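Local coordinates for probable 2-oxoglutarate-dependent dioxygenase At5g05600 (Arabidopsis thaliana, PDB 6LSV), which catalyses the iron- and 2-oxoglutarate-dependent hydroxylation of the defence hormone jasmonate to 12-hydroxyjasmonate, thereby acting on jasmonate signalling, at residues A[107-110]-A[111-114]; A[275-278]-A[279-282]; A[332-335]-A[336-339]; A[340-343]-A[344-348]. All coordinates share one frame; numbering follows the deposited sequence.

Contact 1 of 4, residues A[107-110]-A[111-114]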
# COMPACT_ATOMS: atom_id res chain seq x y z
N ALA A 107 -21.87 -12.38 3.19
CA ALA A 107 -21.52 -12.38 4.60
C ALA A 107 -20.69 -11.16 4.99
O ALA A 107 -20.65 -10.81 6.18
CB ALA A 107 -20.76 -13.66 4.96
N LYS A 108 -20.04 -10.51 4.03
CA LYS A 108 -19.30 -9.28 4.29
C LYS A 108 -20.05 -8.03 3.82
O LYS A 108 -19.58 -6.92 4.10
CB LYS A 108 -17.93 -9.31 3.60
CG LYS A 108 -17.47 -10.68 3.13
CD LYS A 108 -16.30 -10.55 2.17
CE LYS A 108 -15.92 -11.88 1.53
NZ LYS A 108 -16.81 -12.26 0.39
N GLU A 109 -21.18 -8.19 3.13
CA GLU A 109 -21.89 -7.04 2.57
C GLU A 109 -22.26 -6.02 3.64
O GLU A 109 -22.24 -4.81 3.39
CB GLU A 109 -23.14 -7.50 1.83
CG GLU A 109 -22.94 -7.74 0.34
CD GLU A 109 -22.50 -6.49 -0.41
OE1 GLU A 109 -22.82 -5.37 0.04
OE2 GLU A 109 -21.83 -6.64 -1.46
N THR A 110 -22.60 -6.49 4.83
CA THR A 110 -22.92 -5.58 5.92
C THR A 110 -21.74 -4.70 6.32
O THR A 110 -21.93 -3.73 7.06
CB THR A 110 -23.40 -6.37 7.13
OG1 THR A 110 -23.81 -5.47 8.16
CG2 THR A 110 -22.28 -7.24 7.64
N TYR A 111 -20.52 -5.02 5.87
CA TYR A 111 -19.33 -4.22 6.12
C TYR A 111 -19.01 -3.27 4.98
O TYR A 111 -17.93 -2.66 4.97
CB TYR A 111 -18.13 -5.13 6.38
CG TYR A 111 -18.19 -5.91 7.67
CD1 TYR A 111 -18.39 -5.27 8.88
CD2 TYR A 111 -18.01 -7.29 7.67
CE1 TYR A 111 -18.42 -5.99 10.06
CE2 TYR A 111 -18.04 -8.01 8.84
CZ TYR A 111 -18.25 -7.35 10.03
OH TYR A 111 -18.28 -8.07 11.21
N SER A 112 -19.93 -3.13 4.01
CA SER A 112 -19.72 -2.28 2.84
C SER A 112 -19.17 -0.91 3.22
O SER A 112 -19.66 -0.26 4.14
CB SER A 112 -21.04 -2.10 2.09
OG SER A 112 -20.78 -1.67 0.76
N ASN A 113 -18.11 -0.50 2.51
CA ASN A 113 -17.51 0.80 2.77
C ASN A 113 -18.19 1.87 1.92
O ASN A 113 -18.97 1.57 1.02
CB ASN A 113 -16.00 0.77 2.52
CG ASN A 113 -15.63 0.70 1.05
OD1 ASN A 113 -16.43 0.32 0.19
ND2 ASN A 113 -14.39 1.05 0.75
N SER A 114 -17.88 3.12 2.22
CA SER A 114 -18.46 4.28 1.57
C SER A 114 -17.34 5.29 1.34
O SER A 114 -16.31 5.25 2.02
CB SER A 114 -19.58 4.90 2.41
OG SER A 114 -19.06 5.90 3.27
O HOH W 1 -21.87 -0.88 6.41

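Contact 2 of 4, residues A[275-278]-A[279-282]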
# COMPACT_ATOMS: atom_id res chain seq x y z
N SER A 275 11.80 14.06 1.65
CA SER A 275 13.18 13.95 1.19
C SER A 275 13.49 14.89 0.03
O SER A 275 14.56 14.74 -0.58
CB SER A 275 13.48 12.50 0.78
OG SER A 275 12.77 12.13 -0.39
N ASN A 276 12.60 15.84 -0.27
CA ASN A 276 12.74 16.73 -1.43
C ASN A 276 13.11 15.95 -2.69
O ASN A 276 13.97 16.35 -3.47
CB ASN A 276 13.77 17.83 -1.16
CG ASN A 276 13.55 19.06 -2.04
OD1 ASN A 276 12.44 19.32 -2.50
ND2 ASN A 276 14.62 19.82 -2.27
N SER A 277 12.44 14.80 -2.87
CA SER A 277 12.60 13.88 -3.99
C SER A 277 13.93 13.13 -3.98
O SER A 277 14.27 12.50 -4.99
CB SER A 277 12.43 14.57 -5.34
OG SER A 277 11.09 14.48 -5.80
N THR A 278 14.69 13.16 -2.89
CA THR A 278 15.87 12.30 -2.81
C THR A 278 15.46 10.84 -2.74
O THR A 278 16.05 9.98 -3.41
CB THR A 278 16.73 12.67 -1.60
OG1 THR A 278 17.02 14.08 -1.64
CG2 THR A 278 18.04 11.89 -1.63
N TYR A 279 14.46 10.53 -1.93
CA TYR A 279 13.79 9.23 -1.98
C TYR A 279 12.63 9.32 -2.96
O TYR A 279 11.91 10.33 -3.00
CB TYR A 279 13.28 8.82 -0.60
CG TYR A 279 14.37 8.57 0.43
CD1 TYR A 279 15.66 8.25 0.04
CD2 TYR A 279 14.09 8.66 1.78
CE1 TYR A 279 16.65 8.02 0.98
CE2 TYR A 279 15.07 8.43 2.73
CZ TYR A 279 16.35 8.11 2.32
OH TYR A 279 17.32 7.89 3.26
N LYS A 280 12.45 8.27 -3.75
CA LYS A 280 11.36 8.20 -4.71
C LYS A 280 10.33 7.19 -4.23
O LYS A 280 10.68 6.13 -3.71
CB LYS A 280 11.87 7.82 -6.10
CG LYS A 280 12.82 8.83 -6.69
CD LYS A 280 12.15 10.19 -6.86
CE LYS A 280 13.06 11.17 -7.57
NZ LYS A 280 13.96 10.47 -8.54
N SER A 281 9.05 7.51 -4.41
CA SER A 281 8.00 6.56 -4.10
C SER A 281 7.86 5.57 -5.26
O SER A 281 7.80 5.97 -6.42
CB SER A 281 6.67 7.27 -3.84
OG SER A 281 6.22 7.99 -4.97
N VAL A 282 7.85 4.27 -4.93
CA VAL A 282 7.74 3.24 -5.95
C VAL A 282 6.34 3.26 -6.56
O VAL A 282 5.34 3.48 -5.87
CB VAL A 282 8.08 1.86 -5.37
CG1 VAL A 282 7.13 1.50 -4.23
CG2 VAL A 282 8.04 0.80 -6.46

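Contact 3 of 4, residues A[332-335]-A[336-339]. With JAA ({(1R,2R)-3-oxo-2-[(2Z)-pent-2-en-1-yl]cyclopentyl}acetic acid), chain D.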
# COMPACT_ATOMS: atom_id res chain seq x y z
N TYR A 332 -4.01 15.70 0.92
CA TYR A 332 -3.37 14.93 -0.14
C TYR A 332 -4.15 13.65 -0.44
O TYR A 332 -4.38 13.32 -1.61
CB TYR A 332 -1.93 14.60 0.25
CG TYR A 332 -1.11 14.04 -0.88
CD1 TYR A 332 -1.17 12.69 -1.21
CD2 TYR A 332 -0.26 14.85 -1.62
CE1 TYR A 332 -0.42 12.17 -2.24
CE2 TYR A 332 0.50 14.34 -2.65
CZ TYR A 332 0.41 13.00 -2.96
OH TYR A 332 1.16 12.48 -3.99
N ARG A 333 -4.54 12.92 0.60
CA ARG A 333 -5.16 11.61 0.39
C ARG A 333 -6.48 11.68 -0.36
O ARG A 333 -6.95 10.65 -0.85
CB ARG A 333 -5.36 10.92 1.74
CG ARG A 333 -6.51 11.49 2.54
CD ARG A 333 -6.32 11.24 4.01
NE ARG A 333 -5.94 9.85 4.27
CZ ARG A 333 -5.70 9.37 5.48
NH1 ARG A 333 -5.79 10.16 6.53
NH2 ARG A 333 -5.36 8.09 5.63
N LEU A 334 -7.08 12.87 -0.49
CA LEU A 334 -8.32 12.97 -1.24
C LEU A 334 -8.13 12.78 -2.74
O LEU A 334 -9.09 12.45 -3.44
CB LEU A 334 -8.99 14.32 -0.96
CG LEU A 334 -9.60 14.40 0.44
CD1 LEU A 334 -10.06 15.81 0.77
CD2 LEU A 334 -10.75 13.41 0.57
N PHE A 335 -6.91 12.98 -3.25
CA PHE A 335 -6.66 12.78 -4.68
C PHE A 335 -6.95 11.34 -5.09
O PHE A 335 -7.72 11.10 -6.03
CB PHE A 335 -5.21 13.16 -5.02
CG PHE A 335 -4.94 14.63 -4.93
CD1 PHE A 335 -5.83 15.55 -5.47
CD2 PHE A 335 -3.79 15.11 -4.31
CE1 PHE A 335 -5.59 16.91 -5.39
CE2 PHE A 335 -3.54 16.47 -4.23
CZ PHE A 335 -4.44 17.37 -4.77
N ILE A 336 -6.35 10.37 -4.41
CA ILE A 336 -6.62 8.97 -4.75
C ILE A 336 -8.01 8.56 -4.26
O ILE A 336 -8.61 7.63 -4.81
CB ILE A 336 -5.52 8.05 -4.19
CG1 ILE A 336 -5.36 6.82 -5.08
CG2 ILE A 336 -5.84 7.64 -2.75
CD1 ILE A 336 -4.31 5.84 -4.61
N ARG A 337 -8.54 9.23 -3.24
CA ARG A 337 -9.89 8.90 -2.79
C ARG A 337 -10.94 9.33 -3.80
O ARG A 337 -11.98 8.68 -3.92
CB ARG A 337 -10.16 9.53 -1.42
CG ARG A 337 -9.67 8.70 -0.26
CD ARG A 337 -9.51 9.54 1.00
NE ARG A 337 -9.02 8.74 2.11
CZ ARG A 337 -9.70 8.51 3.23
NH1 ARG A 337 -10.92 9.01 3.39
NH2 ARG A 337 -9.16 7.78 4.19
N THR A 338 -10.67 10.40 -4.55
CA THR A 338 -11.61 10.88 -5.55
C THR A 338 -11.37 10.29 -6.93
O THR A 338 -12.33 10.04 -7.66
CB THR A 338 -11.55 12.41 -5.63
OG1 THR A 338 -11.42 12.96 -4.31
CG2 THR A 338 -12.81 12.97 -6.28
N GLN A 339 -10.10 10.06 -7.30
CA GLN A 339 -9.76 9.60 -8.63
C GLN A 339 -9.35 8.13 -8.71
O GLN A 339 -9.33 7.57 -9.81
CB GLN A 339 -8.60 10.43 -9.21
CG GLN A 339 -8.91 11.89 -9.42
CD GLN A 339 -7.79 12.60 -10.15
OE1 GLN A 339 -6.62 12.23 -10.04
NE2 GLN A 339 -8.14 13.64 -10.91
O01 JAA D . -7.90 2.01 0.08
O02 JAA D . -5.08 6.68 3.36
O03 JAA D . -6.61 7.88 2.38
C04 JAA D . -6.49 4.78 1.41
C05 JAA D . -6.60 3.81 0.10
C06 JAA D . -7.97 5.11 1.74
C07 JAA D . -8.74 4.19 1.05
C08 JAA D . -7.69 3.15 0.34
C09 JAA D . -5.35 2.83 -0.00
C10 JAA D . -5.76 5.98 1.14
C11 JAA D . -4.21 3.50 -0.78
C12 JAA D . -5.82 6.89 2.36
C13 JAA D . -3.59 2.89 -1.76
C14 JAA D . -3.97 1.47 -2.19
C15 JAA D . -4.22 1.44 -3.69

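Contact 4 of 4, residues A[340-343]-A[344-348]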
# COMPACT_ATOMS: atom_id res chain seq x y z
N GLY A 340 -9.02 7.50 -7.58
CA GLY A 340 -8.44 6.18 -7.60
C GLY A 340 -7.04 6.19 -8.17
O GLY A 340 -6.43 7.25 -8.36
N PRO A 341 -6.49 5.00 -8.44
CA PRO A 341 -5.11 4.91 -8.95
C PRO A 341 -4.87 5.73 -10.21
O PRO A 341 -5.54 5.53 -11.22
CB PRO A 341 -4.94 3.41 -9.21
CG PRO A 341 -5.88 2.76 -8.27
CD PRO A 341 -7.07 3.68 -8.19
N GLN A 342 -3.90 6.64 -10.15
CA GLN A 342 -3.49 7.44 -11.30
C GLN A 342 -1.98 7.43 -11.46
O GLN A 342 -1.39 8.44 -11.88
CB GLN A 342 -4.01 8.87 -11.19
CG GLN A 342 -5.53 9.00 -11.19
CD GLN A 342 -6.19 8.33 -12.38
OE1 GLN A 342 -5.59 8.15 -13.44
NE2 GLN A 342 -7.45 7.94 -12.21
N GLY A 343 -1.33 6.32 -11.12
CA GLY A 343 0.12 6.26 -11.23
C GLY A 343 0.77 7.22 -10.25
O GLY A 343 0.32 7.38 -9.11
N LYS A 344 1.85 7.86 -10.70
CA LYS A 344 2.54 8.87 -9.92
C LYS A 344 2.16 10.29 -10.34
O LYS A 344 2.90 11.24 -10.05
CB LYS A 344 4.06 8.68 -10.01
CG LYS A 344 4.55 7.34 -9.48
CD LYS A 344 6.01 7.41 -9.08
CE LYS A 344 6.28 8.59 -8.16
NZ LYS A 344 7.59 8.46 -7.46
N SER A 345 1.03 10.45 -11.03
CA SER A 345 0.62 11.78 -11.46
C SER A 345 0.15 12.64 -10.29
O SER A 345 0.15 13.87 -10.40
CB SER A 345 -0.48 11.69 -12.52
OG SER A 345 -1.69 11.20 -11.98
N HIS A 346 -0.25 12.01 -9.18
CA HIS A 346 -0.70 12.78 -8.02
C HIS A 346 0.46 13.56 -7.39
O HIS A 346 0.33 14.75 -7.11
CB HIS A 346 -1.35 11.85 -6.99
CG HIS A 346 -2.71 11.36 -7.38
ND1 HIS A 346 -3.15 10.09 -7.10
CD2 HIS A 346 -3.72 11.98 -8.03
CE1 HIS A 346 -4.38 9.94 -7.56
NE2 HIS A 346 -4.75 11.07 -8.13
N VAL A 347 1.61 12.90 -7.19
CA VAL A 347 2.74 13.59 -6.58
C VAL A 347 3.47 14.47 -7.60
O VAL A 347 4.02 15.51 -7.24
CB VAL A 347 3.69 12.59 -5.91
CG1 VAL A 347 4.28 11.63 -6.93
CG2 VAL A 347 4.80 13.31 -5.15
N GLU A 348 3.47 14.08 -8.88
CA GLU A 348 4.17 14.90 -9.86
C GLU A 348 3.40 16.16 -10.22
O GLU A 348 4.01 17.18 -10.57
CB GLU A 348 4.48 14.07 -11.10
CG GLU A 348 5.92 13.54 -11.11
CD GLU A 348 6.04 12.15 -11.68
OE1 GLU A 348 5.22 11.80 -12.55
OE2 GLU A 348 6.95 11.39 -11.26

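Contact 1 of 4, residues A[107-110]-A[111-114]
Tyr111 begins the second half of this local contact by turning its backbone N back to Lys108 O, a hydrogen bond of 2.8 Å; the NZ of that lysine is held by Gln11 and Met103 O. CG lies anti to the carbonyl carbon of Tyr111 (chi1 -69°), and this turns the ring so that the CG2 methyl of Thr110 comes to rest over one face. The methyl is 4.3 Å from the ring centroid and only 11° off the ring normal, a CH-pi contact between neighbours in sequence. Ser112 repeats the backbone pattern one residue on: its N donates to Glu109 O at 2.9 Å, with its CB close to the same oxygen, while Glu109 OE2 forms a salt bridge with Arg9 NE. The two backbone bonds make overlapping turns in the loop that leads from helix 87-102 to strand 120-122, within the N-terminal family region of this dioxygenase. A water donates to Thr110 O at 2.9 Å and to Ser112 O at 3.2 Å, bridging the carbonyls as the chain straightens. Further along, the side-chain nitrogen ND2 of Asn113 bonds Tyr138 OH and Tyr118 O, while the backbones of Tyr111 and Asn113 both pair with Tyr121.

Contact 2 of 4, residues A[275-278]-A[279-282]
Tyr279 packs against Ser275 where a Schellman motif, with Asn276 at positive phi as its C-prime residue, ends helix 269-274. A type I' turn runs on from Ser275 to Thr278, bringing the start of the next segment back beside the helix end. Along the Tyr279 side chain, CB meets Ser275 OG at 3.4 Å. CG lies anti to the Tyr279 carbonyl carbon (chi1 -65°) and is 4.0 Å from Ser275 CB. Next, CD2 stays near that same CB while CD1 reaches the carbonyl of Thr278, 3.9 Å from its oxygen. The side chain also packs on Cys72 and Arg73 of helix 63-74 and on Leu187, and the OH at its tip is hydrogen-bonded to Leu183 O. At the root of the side chain, the Tyr279 backbone N donates to Ser275 OG at 2.8 Å; that hydroxyl also lies within hydrogen-bonding reach of the Ile271 and Gln272 carbonyls, which must share its one proton. Lys280 bends back over the turn, its CE near Ser277 O. Thr278 closes the turn with two donors to one acceptor: its N and its OG1 each lie 2.8 Å from Ser275 O, the hydroxyl in line with the carbonyl bond at 171°.

Contact 3 of 4, residues A[332-335]-A[336-339]
The jasmonate carboxylate site is built here from two arginines one helical turn apart, Arg333 and Arg337, whose side chains lie side by side and point the same way. The Arg333 chain is bent at chi3 (-47°), which turns its guanidinium onto the carboxylate: NH2, at the edge, reaches ligand O02 at 2.7 Å in a nearly straight bond (172°), and NE reaches O03 at 2.8 Å. Arg337 NE comes to that same O03 at 2.6 Å, with NH2 adding a weak bond, so both side chains grip O03. The guanidinium planes are 57° apart, and Arg337 NH2 stands 3.6 Å above the Arg333 plane, toward its rim. Two cations this close are probably stabilised by the carboxylate between them, and Arg208 NH1 also hydrogen-bonds the ligand. The backbone supplies the spacing as it enters helix 334-339: Arg337 N donates to Arg333 O, and the extended Arg337 chain runs past that carbonyl. Ile336 looks to the pocket too, its CD1 4.2 Å from C13 in the ligand's pentenyl chain and its side chain close to the iron ligand His227. Thr338 N and OG1 approach Leu334 O from opposite faces of its carbonyl plane.

Contact 4 of 4, residues A[340-343]-A[344-348]
Gly340 leaves helix 334-339 with positive phi, a conformation that favours glycine, and its O approaches the His346 ring at the edge, 3.5 Å from CE1. Two residues on, Gln342 meets both Ser345 and His346. Its CB lies over one face of the His346 ring, 4.1 Å from the centroid and 27° off the normal, while its CG is 3.8 Å from His346 NE2. The chain folds at chi2 (-53°), leading the amide off the ring to stand almost perpendicular to it (83°), and NE2 of Gln342 is hydrogen-bonded to Gln339 O. The imidazole thus has Gln342 CB over a face and the Gly340 carbonyl at an edge, while its NE2 is hydrogen-bonded to Gln339 OE1. The carbonyl oxygen of Gln342 takes two bonds, from Ser345 OG at 2.8 Å and from Ser345 N at 3.3 Å. Gly343, again with positive phi, and Lys344 form the corner between Gln342 and Ser345, and the Gly343 backbone pairs with Pro226, next to the iron ligand His227. Lys344 sits at the N-cap, its O accepting from Glu348 N at 3.1 Å. The arrangement is a type II' beta turn, glycine at its second position, feeding into helix 345-348.

From the N terminus the contacts come strictly in series, none enclosing or crossing another, and each closes only a few residues of chain. Contact 1 turns the loop between helix 87-102 and strand 120-122; its centre lies about 36 Å from that of contact 2, on the opposite side of the chain's centre. Contact 2 joins the end of helix 269-274 to the approach to strand 284-286, which carries the iron ligand His284. Contacts 3 and 4 follow directly on one another, their centres about 9 Å apart: Gln339 OE1 is hydrogen-bonded to His346 NE2 at 2.9 Å, bringing helix 345-348 against helix 334-339. A hydrogen bond from Lys344 NZ to Ser281 O, 2.7 Å, fastens contact 4 to contact 2.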